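Carbohydrate oxidase from Microdochium nivale oxidises the C1 hydroxyl of mono-, oligo- and polysaccharides to the lactone, using FAD and reducing molecular oxygen to hydrogen peroxide. Local coordinates of one contact, PDB 3RJA (chain A, 2.10 Å), residues 108-113 and 135-140, beside the matching contact of the related FAD linked oxidase-like protein from Myceliophthora thermophila, PDB 5L6G (chain B, 1.79 Å), residues 131-136 and 158-163. Structure 2 is superposed on structure 1 by the backbone atoms of these residues (RMSD 0.17 Å); each is numbered along its deposited sequence.

Structure 1 (3RJA); sequences PGARLG and VGISGH. With FAD (flavin-adenine dinucleotide), chain C.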
loop_
_atom_site.group_PDB
_atom_site.type_symbol
_atom_site.label_atom_id
_atom_site.label_comp_id
_atom_site.label_asym_id
_atom_site.label_seq_id
_atom_site.Cartn_x
_atom_site.Cartn_y
_atom_site.Cartn_z
ATOM N N PRO A 108 -3.021 15.597 3.706
ATOM C CA PRO A 108 -3.384 14.193 3.498
ATOM C C PRO A 108 -3.682 13.809 2.044
ATOM O O PRO A 108 -4.036 12.646 1.771
ATOM C CB PRO A 108 -4.669 14.039 4.334
ATOM C CG PRO A 108 -5.304 15.396 4.331
ATOM C CD PRO A 108 -4.155 16.397 4.233
ATOM N N GLY A 109 -3.532 14.778 1.139
ATOM C CA GLY A 109 -3.798 14.585 -0.281
ATOM C C GLY A 109 -2.530 14.535 -1.128
ATOM O O GLY A 109 -2.606 14.287 -2.339
ATOM N N ALA A 110 -1.379 14.781 -0.493
ATOM C CA ALA A 110 -0.071 14.651 -1.159
ATOM C C ALA A 110 0.137 13.242 -1.646
ATOM O O ALA A 110 -0.024 12.260 -0.868
ATOM C CB ALA A 110 1.052 14.998 -0.209
ATOM N N ARG A 111 0.506 13.130 -2.915
ATOM C CA ARG A 111 0.892 11.842 -3.498
ATOM C C ARG A 111 2.386 11.535 -3.321
ATOM O O ARG A 111 3.214 12.451 -3.167
ATOM C CB ARG A 111 0.468 11.762 -4.981
ATOM C CG ARG A 111 -1.074 11.787 -5.145
ATOM C CD ARG A 111 -1.500 12.196 -6.587
ATOM N NE ARG A 111 -2.930 12.496 -6.700
ATOM C CZ ARG A 111 -3.871 11.585 -6.984
ATOM N NH1 ARG A 111 -3.535 10.315 -7.176
ATOM N NH2 ARG A 111 -5.147 11.959 -7.096
ATOM N N LEU A 112 2.727 10.245 -3.343
ATOM C CA LEU A 112 4.082 9.794 -3.027
ATOM C C LEU A 112 5.142 10.517 -3.864
ATOM O O LEU A 112 6.146 10.978 -3.332
ATOM C CB LEU A 112 4.231 8.267 -3.188
ATOM C CG LEU A 112 3.377 7.382 -2.275
ATOM C CD1 LEU A 112 3.858 5.963 -2.345
ATOM C CD2 LEU A 112 3.371 7.834 -0.782
ATOM N N GLY A 113 4.930 10.601 -5.176
ATOM C CA GLY A 113 5.926 11.264 -6.038
ATOM C C GLY A 113 6.091 12.718 -5.650
ATOM O O GLY A 113 7.206 13.240 -5.654
ATOM N N VAL A 135 0.185 7.318 -5.935
ATOM C CA VAL A 135 -0.392 6.822 -4.686
ATOM C C VAL A 135 -0.537 7.950 -3.657
ATOM O O VAL A 135 0.356 8.770 -3.494
ATOM C CB VAL A 135 0.418 5.620 -4.134
ATOM C CG1 VAL A 135 -0.009 5.251 -2.710
ATOM C CG2 VAL A 135 0.195 4.418 -5.060
ATOM N N GLY A 136 -1.677 8.006 -2.987
ATOM C CA GLY A 136 -1.889 8.997 -1.948
ATOM C C GLY A 136 -1.161 8.619 -0.659
ATOM O O GLY A 136 -1.095 7.436 -0.286
ATOM N N ILE A 137 -0.592 9.633 -0.000
ATOM C CA ILE A 137 0.010 9.481 1.311
ATOM C C ILE A 137 -0.941 8.814 2.343
ATOM O O ILE A 137 -0.491 7.966 3.128
ATOM C CB ILE A 137 0.539 10.842 1.849
ATOM C CG1 ILE A 137 1.431 10.632 3.073
ATOM C CG2 ILE A 137 -0.578 11.854 2.139
ATOM C CD1 ILE A 137 1.914 11.946 3.697
ATOM N N SER A 138 -2.237 9.173 2.335
ATOM C CA SER A 138 -3.090 8.738 3.456
ATOM C C SER A 138 -3.447 7.266 3.418
ATOM O O SER A 138 -3.237 6.593 4.396
ATOM C CB SER A 138 -4.336 9.608 3.652
ATOM O OG SER A 138 -3.956 10.944 3.888
ATOM N N GLY A 139 -3.992 6.765 2.305
ATOM C CA GLY A 139 -4.250 5.317 2.206
ATOM C C GLY A 139 -3.005 4.469 2.395
ATOM O O GLY A 139 -3.039 3.415 3.038
ATOM N N HIS A 140 -1.899 4.936 1.836
ATOM C CA HIS A 140 -0.628 4.206 1.841
ATOM C C HIS A 140 -0.067 4.084 3.257
ATOM O O HIS A 140 0.163 2.965 3.744
ATOM C CB HIS A 140 0.381 4.922 0.937
ATOM C CG HIS A 140 1.643 4.148 0.654
ATOM N ND1 HIS A 140 1.666 3.036 -0.164
ATOM C CD2 HIS A 140 2.933 4.385 1.010
ATOM C CE1 HIS A 140 2.917 2.611 -0.288
ATOM N NE2 HIS A 140 3.700 3.399 0.437
HETATM P PA FAD C . -7.474 5.853 -1.405
HETATM O O1A FAD C . -7.699 7.335 -1.542
HETATM O O2A FAD C . -8.270 4.998 -2.357
HETATM O O5B FAD C . -7.823 5.414 0.099
HETATM C C5B FAD C . -7.447 4.121 0.560
HETATM C C4B FAD C . -8.117 3.872 1.922
HETATM O O4B FAD C . -7.613 4.802 2.882
HETATM C C3B FAD C . -9.632 4.066 1.886
HETATM O O3B FAD C . -10.223 3.242 2.893
HETATM C C2B FAD C . -9.760 5.523 2.318
HETATM O O2B FAD C . -11.010 5.914 2.837
HETATM C C1B FAD C . -8.660 5.598 3.367
HETATM N N9A FAD C . -8.186 6.972 3.506
HETATM C C8A FAD C . -7.815 7.859 2.500
HETATM N N7A FAD C . -7.445 9.019 3.106
HETATM C C5A FAD C . -7.550 8.872 4.436
HETATM C C6A FAD C . -7.300 9.749 5.496
HETATM N N6A FAD C . -6.846 11.002 5.268
HETATM N N1A FAD C . -7.498 9.281 6.784
HETATM C C2A FAD C . -7.974 7.995 7.011
HETATM N N3A FAD C . -8.260 7.139 5.967
HETATM C C4A FAD C . -8.031 7.586 4.699
HETATM N N1 FAD C . 1.379 -0.415 -1.994
HETATM C C2 FAD C . 2.592 -0.648 -1.336
HETATM O O2 FAD C . 2.632 -0.949 -0.136
HETATM N N3 FAD C . 3.759 -0.465 -2.071
HETATM C C4 FAD C . 3.823 0.033 -3.358
HETATM O O4 FAD C . 4.922 0.278 -3.906
HETATM C C4X FAD C . 2.503 0.215 -4.039
HETATM N N5 FAD C . 2.454 0.669 -5.279
HETATM C C5X FAD C . 1.258 0.949 -5.898
HETATM C C6 FAD C . 1.227 1.523 -7.195
HETATM C C7 FAD C . 0.038 1.933 -7.768
HETATM C C7M FAD C . 0.014 2.541 -9.186
HETATM C C8 FAD C . -1.145 1.890 -6.992
HETATM C C8M FAD C . -2.470 2.351 -7.566
HETATM C C9 FAD C . -1.145 1.271 -5.751
HETATM C C9A FAD C . 0.054 0.812 -5.168
HETATM N N10 FAD C . 0.109 0.308 -3.847
HETATM C C10 FAD C . 1.314 -0.084 -3.285
HETATM C "C1'" FAD C . -1.166 0.143 -3.073
HETATM C "C2'" FAD C . -1.402 1.346 -2.171
HETATM O "O2'" FAD C . -0.515 1.282 -1.061
HETATM C "C3'" FAD C . -2.818 1.324 -1.642
HETATM O "O3'" FAD C . -3.734 1.216 -2.710
HETATM C "C4'" FAD C . -3.079 2.591 -0.810
HETATM O "O4'" FAD C . -4.080 2.325 0.124
HETATM C "C5'" FAD C . -3.448 3.785 -1.695
HETATM O "O5'" FAD C . -3.649 4.917 -0.896
HETATM P P FAD C . -4.545 6.137 -1.486
HETATM O O1P FAD C . -4.555 7.289 -0.526
HETATM O O2P FAD C . -4.036 6.514 -2.878
HETATM O O3P FAD C . -5.951 5.385 -1.625
#
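Ser138 OG donates a hydrogen bond to Pro108 O where the loop leading into helix 112-123 meets the start of helix 137-142, buried in the FAD-binding domain. This 2.7 Å OG to Pro108 O bond lies in the carbonyl plane on a lone pair; OG turns anti to its own carbonyl carbon (chi1 -59°) to reach it. Trp200 NE1 also reaches OG, and Ser67 also bonds Pro108 O. Backbone bonds join Ile137 N to Ala110 O and Leu112 N to Val135 O. With Gly136 as N-cap, the helix start holds an FAD phosphate through Gly136 N and Gly139 N; glycine suits both places because a CB would clash. His140 ND1 pairs with FAD O2' at 2.9 Å. Leu112 CD1 sits over a face of the His140 ring, a CH-pi contact. Branched Ile137 packs carbon against carbonyl oxygens, CB 3.1 Å from Ala110 O and CG2 3.6 Å from Pro108 O.

Structure 2 (5L6G); sequences PGARLG and VGVGGH. With FAD (flavin-adenine dinucleotide), chain D.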
loop_
_atom_site.group_PDB
_atom_site.type_symbol
_atom_site.label_atom_id
_atom_site.label_comp_id
_atom_site.label_asym_id
_atom_site.label_seq_id
_atom_site.Cartn_x
_atom_site.Cartn_y
_atom_site.Cartn_z
ATOM N N PRO B 131 -2.828 15.540 3.632
ATOM C CA PRO B 131 -3.215 14.158 3.477
ATOM C C PRO B 131 -3.544 13.732 2.057
ATOM O O PRO B 131 -3.701 12.551 1.820
ATOM C CB PRO B 131 -4.461 14.062 4.360
ATOM C CG PRO B 131 -5.059 15.407 4.273
ATOM C CD PRO B 131 -3.863 16.326 4.309
ATOM N N GLY B 132 -3.711 14.682 1.146
ATOM C CA GLY B 132 -3.864 14.373 -0.276
ATOM C C GLY B 132 -2.581 14.392 -1.064
ATOM O O GLY B 132 -2.634 14.287 -2.294
ATOM N N ALA B 133 -1.434 14.558 -0.401
ATOM C CA ALA B 133 -0.146 14.530 -1.098
ATOM C C ALA B 133 0.130 13.106 -1.606
ATOM O O ALA B 133 -0.050 12.120 -0.884
ATOM C CB ALA B 133 1.001 15.022 -0.200
ATOM N N ARG B 134 0.583 13.022 -2.851
ATOM C CA ARG B 134 0.922 11.763 -3.455
ATOM C C ARG B 134 2.411 11.548 -3.327
ATOM O O ARG B 134 3.177 12.515 -3.128
ATOM C CB ARG B 134 0.473 11.739 -4.906
ATOM C CG ARG B 134 -1.027 11.902 -5.069
ATOM C CD ARG B 134 -1.370 12.161 -6.511
ATOM N NE ARG B 134 -2.763 12.525 -6.696
ATOM C CZ ARG B 134 -3.770 11.669 -6.885
ATOM N NH1 ARG B 134 -3.562 10.361 -6.945
ATOM N NH2 ARG B 134 -4.997 12.140 -7.047
ATOM N N LEU B 135 2.810 10.275 -3.416
ATOM C CA LEU B 135 4.156 9.875 -3.054
ATOM C C LEU B 135 5.209 10.565 -3.900
ATOM O O LEU B 135 6.246 10.919 -3.380
ATOM C CB LEU B 135 4.313 8.361 -3.140
ATOM C CG LEU B 135 3.377 7.531 -2.254
ATOM C CD1 LEU B 135 3.721 6.049 -2.387
ATOM C CD2 LEU B 135 3.465 7.991 -0.796
ATOM N N GLY B 136 4.951 10.726 -5.205
ATOM C CA GLY B 136 5.908 11.358 -6.097
ATOM C C GLY B 136 6.179 12.808 -5.740
ATOM O O GLY B 136 7.311 13.282 -5.793
ATOM N N VAL B 158 0.168 7.399 -5.913
ATOM C CA VAL B 158 -0.422 6.891 -4.703
ATOM C C VAL B 158 -0.514 7.977 -3.630
ATOM O O VAL B 158 0.409 8.765 -3.442
ATOM C CB VAL B 158 0.341 5.676 -4.184
ATOM C CG1 VAL B 158 -0.007 5.354 -2.738
ATOM C CG2 VAL B 158 0.061 4.483 -5.074
ATOM N N GLY B 159 -1.654 8.021 -2.948
ATOM C CA GLY B 159 -1.869 9.044 -1.934
ATOM C C GLY B 159 -1.223 8.628 -0.635
ATOM O O GLY B 159 -1.265 7.473 -0.272
ATOM N N VAL B 160 -0.644 9.586 0.080
ATOM C CA VAL B 160 -0.019 9.290 1.377
ATOM C C VAL B 160 -1.053 8.808 2.401
ATOM O O VAL B 160 -0.737 8.040 3.310
ATOM C CB VAL B 160 0.757 10.499 1.928
ATOM C CG1 VAL B 160 -0.161 11.628 2.375
ATOM C CG2 VAL B 160 1.668 10.058 3.058
ATOM N N GLY B 161 -2.298 9.217 2.209
ATOM C CA GLY B 161 -3.355 8.879 3.146
ATOM C C GLY B 161 -3.571 7.395 3.309
ATOM O O GLY B 161 -3.374 6.829 4.403
ATOM N N GLY B 162 -3.955 6.731 2.234
ATOM C CA GLY B 162 -4.241 5.299 2.327
ATOM C C GLY B 162 -2.958 4.515 2.484
ATOM O O GLY B 162 -2.883 3.504 3.182
ATOM N N HIS B 163 -1.926 4.990 1.825
ATOM C CA HIS B 163 -0.685 4.262 1.806
ATOM C C HIS B 163 -0.064 4.154 3.190
ATOM O O HIS B 163 0.217 3.039 3.647
ATOM C CB HIS B 163 0.251 4.928 0.804
ATOM C CG HIS B 163 1.530 4.198 0.590
ATOM N ND1 HIS B 163 1.631 3.066 -0.188
ATOM C CD2 HIS B 163 2.784 4.483 1.014
ATOM C CE1 HIS B 163 2.894 2.677 -0.220
ATOM N NE2 HIS B 163 3.612 3.535 0.486
HETATM P PA FAD D . -7.447 5.867 -1.288
HETATM O O1A FAD D . -7.645 7.361 -1.386
HETATM O O2A FAD D . -8.282 5.019 -2.194
HETATM O O5B FAD D . -7.516 5.409 0.215
HETATM C C5B FAD D . -7.330 4.057 0.642
HETATM C C4B FAD D . -7.959 3.859 2.003
HETATM O O4B FAD D . -7.344 4.744 2.942
HETATM C C3B FAD D . -9.444 4.185 2.017
HETATM O O3B FAD D . -10.089 3.380 2.981
HETATM C C2B FAD D . -9.478 5.621 2.473
HETATM O O2B FAD D . -10.728 6.017 3.024
HETATM C C1B FAD D . -8.332 5.642 3.459
HETATM N N9A FAD D . -7.782 6.995 3.578
HETATM C C8A FAD D . -7.305 7.783 2.619
HETATM N N7A FAD D . -6.905 8.972 3.128
HETATM C C5A FAD D . -7.133 8.897 4.439
HETATM C C6A FAD D . -6.970 9.816 5.563
HETATM N N6A FAD D . -6.433 11.022 5.294
HETATM N N1A FAD D . -7.370 9.393 6.780
HETATM C C2A FAD D . -7.883 8.182 7.010
HETATM N N3A FAD D . -8.063 7.273 6.005
HETATM C C4A FAD D . -7.705 7.603 4.734
HETATM N N1 FAD D . 1.312 -0.252 -1.930
HETATM C C2 FAD D . 2.512 -0.594 -1.365
HETATM O O2 FAD D . 2.536 -0.971 -0.160
HETATM N N3 FAD D . 3.666 -0.496 -2.070
HETATM C C4 FAD D . 3.705 -0.055 -3.351
HETATM O O4 FAD D . 4.771 0.041 -4.022
HETATM C C4X FAD D . 2.448 0.325 -4.031
HETATM N N5 FAD D . 2.391 0.775 -5.318
HETATM C C5X FAD D . 1.210 1.157 -5.933
HETATM C C6 FAD D . 1.165 1.645 -7.245
HETATM C C7 FAD D . -0.066 1.999 -7.821
HETATM C C7M FAD D . -0.071 2.500 -9.244
HETATM C C8 FAD D . -1.344 1.913 -7.034
HETATM C C8M FAD D . -2.683 2.362 -7.609
HETATM C C9 FAD D . -1.271 1.439 -5.728
HETATM C C9A FAD D . -0.053 1.041 -5.149
HETATM N N10 FAD D . 0.029 0.535 -3.824
HETATM C C10 FAD D . 1.234 0.172 -3.219
HETATM C "C1'" FAD D . -1.153 0.378 -2.985
HETATM C "C2'" FAD D . -1.415 1.579 -2.134
HETATM O "O2'" FAD D . -0.502 1.527 -1.034
HETATM C "C3'" FAD D . -2.829 1.421 -1.604
HETATM O "O3'" FAD D . -3.772 1.305 -2.676
HETATM C "C4'" FAD D . -3.163 2.644 -0.746
HETATM O "O4'" FAD D . -4.084 2.250 0.282
HETATM C "C5'" FAD D . -3.719 3.738 -1.621
HETATM O "O5'" FAD D . -3.684 4.980 -0.915
HETATM P P FAD D . -4.526 6.174 -1.512
HETATM O O1P FAD D . -4.554 7.333 -0.566
HETATM O O2P FAD D . -4.089 6.450 -2.915
HETATM O O3P FAD D . -5.950 5.472 -1.719
#
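Val160 and Ala133 are tied through their backbones, Val160 N to Ala133 O at 2.8 Å, and Leu135 N bonds likewise to Val158 O. Gly161, with no side chain, brings only backbone to Pro131, whose carbonyl oxygen accepts a hydrogen bond from Ser91 outside the two segments. With Gly159 as N-cap, the start of helix 160-165 holds an FAD phosphate through Gly159 N and Gly162 N; glycine suits both places because a CB would clash with the cofactor. His163 ND1 pairs with FAD O2' at 2.8 Å. Leu135 CD1 sits over a face of the His163 ring, a CH-pi contact. Compact, branched Val160 packs carbon against carbonyl oxygens, CB 3.3 Å from Ala133 O and CG1 3.7 Å from Pro131 O.

What differs
One hydrogen bond across the contact is found in the first structure alone: Ser138(A) OG to Pro108(A) O, 2.7 Å. Gly161(B) has no polar side-chain atom to make it, so at this point the link between the two segments through a side chain is absent. Both structures have the backbone bonds Ile137(A) N to Ala110(A) O and Val160(B) N to Ala133(B) O, 2.8 Å each, and Leu112(A) N to Val135(A) O with Leu135(B) N to Val158(B) O, also 2.8 Å. The CA atoms that can be compared coincide within the error, and FAD is bound here in both.

In the packing, CB and OG of Ser138(A) have no counterpart in Gly161(B). At the neighbouring position the CB atoms coincide, and both branches of Val160(B) follow those of Ile137(A): CG1 of Val160(B) lies 0.5 Å apart from CG2 of Ile137(A), and CG2 of Val160(B) 0.6 Å apart from CG1 of Ile137(A). Consistent with this overlap, touches on Pro108(A) and Pro131(B), and on Ala110(A) and Ala133(B), are kept, while Leu112(A), Val135(A) and His140(A) match their counterparts in place. What the shorter residue lacks is the far end of the chain: CD1 of Ile137(A) has no equivalent in Val160(B).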